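Local coordinates for uncharacterized protein (Bacillus subtilis, PDB 5DQV) that probably hydrolyses nucleotides to release pyrophosphate, as a metal-dependent nucleotide pyrophosphohydrolase of the HD-domain family, at residues D14-R17 with T18-Q21; G92-D95 with A96-V99; Y162-F166 with H167-R171. One frame throughout, in Å; residues are numbered along the deposited sequence.

Contact 1: residues D14-R17 with T18-Q21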
# COMPACT_ATOMS: atom_id res chain seq x y z
N ASP A 14 12.38 17.40 23.31
CA ASP A 14 11.40 18.23 22.61
C ASP A 14 12.13 19.12 21.57
O ASP A 14 11.61 19.39 20.49
CB ASP A 14 10.58 19.09 23.57
CG ASP A 14 9.42 18.35 24.23
OD1 ASP A 14 8.83 17.39 23.65
OD2 ASP A 14 9.08 18.74 25.34
N GLN A 15 13.32 19.60 21.93
CA GLN A 15 14.12 20.38 21.00
C GLN A 15 14.52 19.61 19.78
O GLN A 15 14.38 20.08 18.64
CB GLN A 15 15.39 20.88 21.70
CG GLN A 15 16.18 21.88 20.88
CD GLN A 15 16.11 23.30 21.44
OE1 GLN A 15 16.32 23.50 22.62
NE2 GLN A 15 15.85 24.25 20.60
N ILE A 16 14.97 18.39 20.01
CA ILE A 16 15.40 17.51 18.92
C ILE A 16 14.20 17.17 18.05
O ILE A 16 14.31 17.21 16.84
CB ILE A 16 16.10 16.26 19.43
CG1 ILE A 16 17.39 16.67 20.12
CG2 ILE A 16 16.39 15.23 18.25
CD1 ILE A 16 17.99 15.58 21.05
N ARG A 17 13.05 16.91 18.68
CA ARG A 17 11.83 16.59 17.94
C ARG A 17 11.46 17.69 16.95
O ARG A 17 11.07 17.41 15.82
CB ARG A 17 10.63 16.35 18.88
CG ARG A 17 10.51 15.02 19.44
CD ARG A 17 9.32 14.87 20.40
NE ARG A 17 9.50 13.56 20.97
CZ ARG A 17 9.13 12.40 20.39
NH1 ARG A 17 8.44 12.39 19.26
NH2 ARG A 17 9.40 11.25 20.97
N THR A 18 11.52 18.95 17.39
CA THR A 18 11.06 20.06 16.55
C THR A 18 12.08 20.22 15.38
O THR A 18 11.71 20.49 14.27
CB THR A 18 10.98 21.36 17.35
OG1 THR A 18 10.09 21.19 18.47
CG2 THR A 18 10.54 22.58 16.48
N TRP A 19 13.36 20.08 15.70
CA TRP A 19 14.43 20.14 14.69
C TRP A 19 14.24 19.11 13.59
O TRP A 19 14.21 19.45 12.40
CB TRP A 19 15.83 20.04 15.34
CG TRP A 19 16.95 19.77 14.43
CD1 TRP A 19 17.26 20.44 13.29
CD2 TRP A 19 17.91 18.72 14.57
NE1 TRP A 19 18.41 19.89 12.70
CE2 TRP A 19 18.81 18.82 13.46
CE3 TRP A 19 18.10 17.69 15.51
CZ2 TRP A 19 19.87 17.96 13.28
CZ3 TRP A 19 19.15 16.84 15.33
CH2 TRP A 19 20.03 16.98 14.22
N VAL A 20 14.10 17.85 13.98
CA VAL A 20 13.98 16.75 13.04
C VAL A 20 12.74 16.94 12.16
O VAL A 20 12.81 16.77 10.93
CB VAL A 20 13.91 15.40 13.79
CG1 VAL A 20 13.44 14.28 12.88
CG2 VAL A 20 15.29 15.09 14.45
N GLN A 21 11.63 17.29 12.80
CA GLN A 21 10.41 17.58 12.06
C GLN A 21 10.63 18.73 11.08
O GLN A 21 10.18 18.65 9.94
CB GLN A 21 9.21 17.83 13.00
CG GLN A 21 7.89 17.94 12.27
CD GLN A 21 6.67 18.05 13.22
OE1 GLN A 21 6.82 18.17 14.43
NE2 GLN A 21 5.48 17.99 12.65
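The indole of Trp19 lies at a slant to Ile16, and its CE3 carries the side-chain contact, 4.1 Å from CG2 of Ile16, while CB of Trp19 lies 3.5 Å from the Ile16 carbonyl O. The same methyl of Ile16 also meets Val20, CG2 to CG2 at 4.0 Å, so one branch serves both the i+3 and the i+4 neighbour. That double role follows from the first torsion of Ile16 (chi1 -65°), which puts CG2 anti to the backbone N, with CG1 beside that N. Beneath the side chains runs regular alpha-helical bonding; the straightest of these bonds joins Val20 N to Ile16 O at 2.9 Å, with an N-H...O angle of 172°. Arg17 extends away from this apolar stripe, and its NH2 forms a salt bridge with Glu58. Ile16 and Trp19 pack on helix 54-63 and helix 79-88, whereas Val20 rests on Trp33 and Ile36 of helix 33-50. Helix 8-24 is thereby laid against the helical bundle that carries the nickel site, with the side chain of Val20 about 10 Å from the metal.

Contact 2: residues G92-D95 with A96-V99; sequences GKED and ADRV
Lys93 reaches forward one helical turn to Asp97 and closes an i to i+4 salt bridge near the start of helix 93-106. From CB, its CG leaves anti to the backbone N (chi1 167°) and passes 3.9 Å from OD2 of Asp97. The chain then stays extended through CD to CE, which lies 3.8 Å from the same oxygen, and a bend at the last torsion (chi4 28°) turns NZ back onto it. The bond from NZ of Lys93 to OD2 of Asp97 is 2.8 Å long and arrives on the syn side of the carboxylate, 19° out of its plane. OE1 of Glu94 stands 4.0 Å from this OD2, a like-charge approach that the lysine ammonium probably offsets. An asparagine in place of this aspartate would probably leave the Lys93 ammonium without its charged mate and its tip freer to turn. Gly92 occupies the N-cap position, and its carbonyl O opens the backbone bonding by accepting from Ala96 N at 2.9 Å. Farther along, in one of its two conformers, Arg98 lies beside Asp95 and forms its salt bridge with Glu122. Lys93, Ala96 and Asp97 touch Tyr83 of helix 79-88, Asp95 and Arg98 lean on Ile56 of helix 54-63, and Val99 enters the interior between these two helices, against Leu86, Thr59 and Val63.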
# COMPACT_ATOMS: atom_id res chain seq x y z
N GLY A 92 25.49 16.40 26.03
CA GLY A 92 26.93 16.28 26.35
C GLY A 92 27.71 15.50 25.29
O GLY A 92 27.13 14.74 24.52
N LYS A 93 29.02 15.69 25.24
CA LYS A 93 29.87 15.08 24.22
C LYS A 93 29.75 13.58 24.22
O LYS A 93 29.71 12.95 23.17
CB LYS A 93 31.35 15.44 24.46
CG LYS A 93 32.37 14.59 23.63
CD LYS A 93 33.84 14.90 23.96
CE LYS A 93 34.79 13.91 23.24
NZ LYS A 93 34.19 13.40 21.97
N GLU A 94 29.67 12.99 25.40
CA GLU A 94 29.69 11.54 25.51
C GLU A 94 28.40 10.93 24.96
O GLU A 94 28.45 9.93 24.23
CB GLU A 94 29.95 11.08 26.95
CG GLU A 94 31.24 11.68 27.56
CD GLU A 94 32.51 11.17 26.90
OE1 GLU A 94 32.80 11.55 25.74
OE2 GLU A 94 33.24 10.39 27.56
N ASP A 95 27.27 11.54 25.31
CA ASP A 95 25.98 11.13 24.82
C ASP A 95 25.86 11.33 23.34
O ASP A 95 25.33 10.46 22.62
CB ASP A 95 24.88 11.92 25.52
CG ASP A 95 24.64 11.42 26.93
OD1 ASP A 95 25.04 10.28 27.25
OD2 ASP A 95 24.07 12.16 27.68
N ALA A 96 26.37 12.46 22.87
CA ALA A 96 26.37 12.74 21.46
C ALA A 96 27.21 11.71 20.66
O ALA A 96 26.79 11.21 19.62
CB ALA A 96 26.83 14.20 21.22
N ASP A 97 28.37 11.34 21.19
CA ASP A 97 29.20 10.31 20.56
C ASP A 97 28.44 8.96 20.48
O ASP A 97 28.52 8.25 19.45
CB ASP A 97 30.51 10.11 21.38
CG ASP A 97 31.57 11.13 21.08
OD1 ASP A 97 31.39 11.93 20.16
OD2 ASP A 97 32.62 11.14 21.77
N ARG A 98 27.74 8.59 21.57
CA ARG A 98 26.98 7.34 21.63
C ARG A 98 25.92 7.33 20.54
O ARG A 98 25.71 6.32 19.88
CB ARG A 98 26.29 7.14 23.01
CG ARG A 98 27.19 6.72 24.16
CD ARG A 98 26.45 6.71 25.53
NE ARG A 98 25.53 5.57 25.69
CZ ARG A 98 24.73 5.39 26.74
NH1 ARG A 98 24.73 6.24 27.77
NH2 ARG A 98 23.93 4.32 26.79
N VAL A 99 25.22 8.46 20.39
CA VAL A 99 24.17 8.58 19.42
C VAL A 99 24.76 8.44 18.01
O VAL A 99 24.26 7.63 17.21
CB VAL A 99 23.41 9.88 19.57
CG1 VAL A 99 22.56 10.14 18.30
CG2 VAL A 99 22.52 9.79 20.84

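Contact 3: residues Y162-F166 with H167-R171; sequences YAHFF and HKLLR
The first torsion of His164 (chi1 -176°, CG anti to the backbone N) lays its imidazole alongside Lys168 and Leu169. Its CE1 then lies 3.4 Å from CD of Lys168, the two side chains running alongside each other, while CD2 is 3.6 Å from CG of Leu169, which crosses the ring obliquely. Phe165 takes the other course, CG beside its own N (chi1 -69°), and its CD1 meets CD1 of Leu169 at 3.7 Å. CD1 of Leu169 thus touches both the His164 and the Phe165 ring. Leu170 places CD1 over the centre of one face of the Phe166 ring, a loose contact 4.3 Å above the plane. The rings of Phe165 and Phe144 meet, while Leu170 packs on Met192 and Ile196 of helix 179-202. His167 NE2 is hydrogen-bonded to Asp158. The backbone widens here into a pi-type turn: His164 O accepts from both Lys168 N and Leu169 N, and Leu170 N bonds to Phe165 O at 2.8 Å. Phe166 O is instead engaged by a side chain, accepting from Arg171 NE at 3.2 Å and, weakly, from NH2. The widened turn keeps the His164 and Phe165 carbonyls bonded to backbone N-H groups, while the Arg171 side chain serves that of Phe166.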
# COMPACT_ATOMS: atom_id res chain seq x y z
N TYR A 162 4.72 -7.55 -3.34
CA TYR A 162 4.46 -8.95 -2.93
C TYR A 162 5.79 -9.68 -2.84
O TYR A 162 6.08 -10.34 -1.85
CB TYR A 162 3.56 -9.66 -3.92
CG TYR A 162 3.04 -11.01 -3.42
CD1 TYR A 162 2.10 -11.08 -2.42
CD2 TYR A 162 3.50 -12.20 -3.97
CE1 TYR A 162 1.57 -12.31 -1.98
CE2 TYR A 162 3.04 -13.43 -3.51
CZ TYR A 162 2.04 -13.48 -2.53
OH TYR A 162 1.58 -14.72 -2.07
N ALA A 163 6.64 -9.50 -3.85
CA ALA A 163 7.96 -10.11 -3.81
C ALA A 163 8.76 -9.63 -2.60
O ALA A 163 9.52 -10.42 -1.98
CB ALA A 163 8.74 -9.83 -5.15
N HIS A 164 8.60 -8.35 -2.26
CA HIS A 164 9.34 -7.76 -1.17
C HIS A 164 8.95 -8.37 0.20
O HIS A 164 9.80 -8.46 1.07
CB HIS A 164 9.13 -6.25 -1.18
CG HIS A 164 9.91 -5.51 -0.14
ND1 HIS A 164 11.29 -5.42 -0.16
CD2 HIS A 164 9.50 -4.71 0.87
CE1 HIS A 164 11.70 -4.66 0.84
NE2 HIS A 164 10.63 -4.22 1.49
N PHE A 165 7.69 -8.76 0.39
CA PHE A 165 7.27 -9.51 1.56
C PHE A 165 8.10 -10.78 1.73
O PHE A 165 8.62 -11.03 2.82
CB PHE A 165 5.79 -9.91 1.51
CG PHE A 165 4.83 -8.73 1.65
CD1 PHE A 165 4.84 -7.95 2.77
CD2 PHE A 165 3.95 -8.39 0.65
CE1 PHE A 165 3.96 -6.82 2.87
CE2 PHE A 165 3.10 -7.27 0.75
CZ PHE A 165 3.10 -6.51 1.84
N PHE A 166 8.20 -11.58 0.67
CA PHE A 166 8.92 -12.87 0.74
C PHE A 166 10.41 -12.72 0.88
O PHE A 166 11.06 -13.45 1.63
CB PHE A 166 8.56 -13.77 -0.46
CG PHE A 166 7.17 -14.31 -0.35
CD1 PHE A 166 6.09 -13.54 -0.70
CD2 PHE A 166 6.94 -15.57 0.22
CE1 PHE A 166 4.77 -14.01 -0.51
CE2 PHE A 166 5.64 -16.06 0.36
CZ PHE A 166 4.56 -15.27 0.01
N HIS A 167 10.96 -11.76 0.17
CA HIS A 167 12.40 -11.60 0.12
C HIS A 167 12.94 -10.89 1.36
O HIS A 167 14.05 -11.18 1.76
CB HIS A 167 12.79 -10.87 -1.14
CG HIS A 167 12.58 -11.68 -2.38
ND1 HIS A 167 13.12 -12.95 -2.54
CD2 HIS A 167 11.93 -11.40 -3.54
CE1 HIS A 167 12.78 -13.41 -3.73
NE2 HIS A 167 12.07 -12.49 -4.36
N LYS A 168 12.18 -9.97 1.94
CA LYS A 168 12.71 -9.16 3.06
C LYS A 168 11.80 -9.07 4.29
O LYS A 168 12.23 -9.37 5.41
CB LYS A 168 13.04 -7.75 2.56
CG LYS A 168 13.88 -6.95 3.55
CD LYS A 168 13.63 -5.42 3.51
CE LYS A 168 14.49 -4.67 4.57
NZ LYS A 168 13.71 -3.68 5.42
N LEU A 169 10.55 -8.65 4.12
CA LEU A 169 9.76 -8.24 5.29
C LEU A 169 9.42 -9.43 6.19
O LEU A 169 9.52 -9.33 7.44
CB LEU A 169 8.49 -7.51 4.84
CG LEU A 169 8.77 -6.24 4.04
CD1 LEU A 169 7.46 -5.60 3.74
CD2 LEU A 169 9.67 -5.28 4.83
N LEU A 170 9.12 -10.59 5.56
CA LEU A 170 8.82 -11.83 6.31
C LEU A 170 10.02 -12.43 7.02
O LEU A 170 9.89 -13.37 7.78
CB LEU A 170 8.08 -12.88 5.41
CG LEU A 170 6.67 -12.45 5.00
CD1 LEU A 170 6.00 -13.40 3.92
CD2 LEU A 170 5.76 -12.29 6.25
N ARG A 171 11.23 -11.91 6.77
CA ARG A 171 12.42 -12.38 7.45
C ARG A 171 12.84 -11.53 8.61
O ARG A 171 13.70 -11.95 9.41
CB ARG A 171 13.59 -12.44 6.48
CG ARG A 171 13.29 -13.35 5.36
CD ARG A 171 14.36 -13.31 4.31
NE ARG A 171 13.82 -13.94 3.11
CZ ARG A 171 14.54 -14.58 2.21
NH1 ARG A 171 15.86 -14.67 2.34
NH2 ARG A 171 13.94 -15.14 1.17

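From the N terminus the three contacts follow in series; none nests within or crosses another, and each is local, joining residues a turn or so apart, so none closes a long loop. Contact 1 lies on helix 8-24 and contact 2 at the start of helix 93-106, their nearest atoms about 7 Å apart. They do not touch, yet both pack on helices 54-63 and 79-88, sharing Thr59, Val63 and Leu86 as neighbours. Contact 3 lies on the opposite side of the chain's centre, 33 to 35 Å from the others between centres, tied to helices 136-150 and 179-202. The nickel lies about 13 Å from the side chain of Val99 and about 9 Å from that of Lys168.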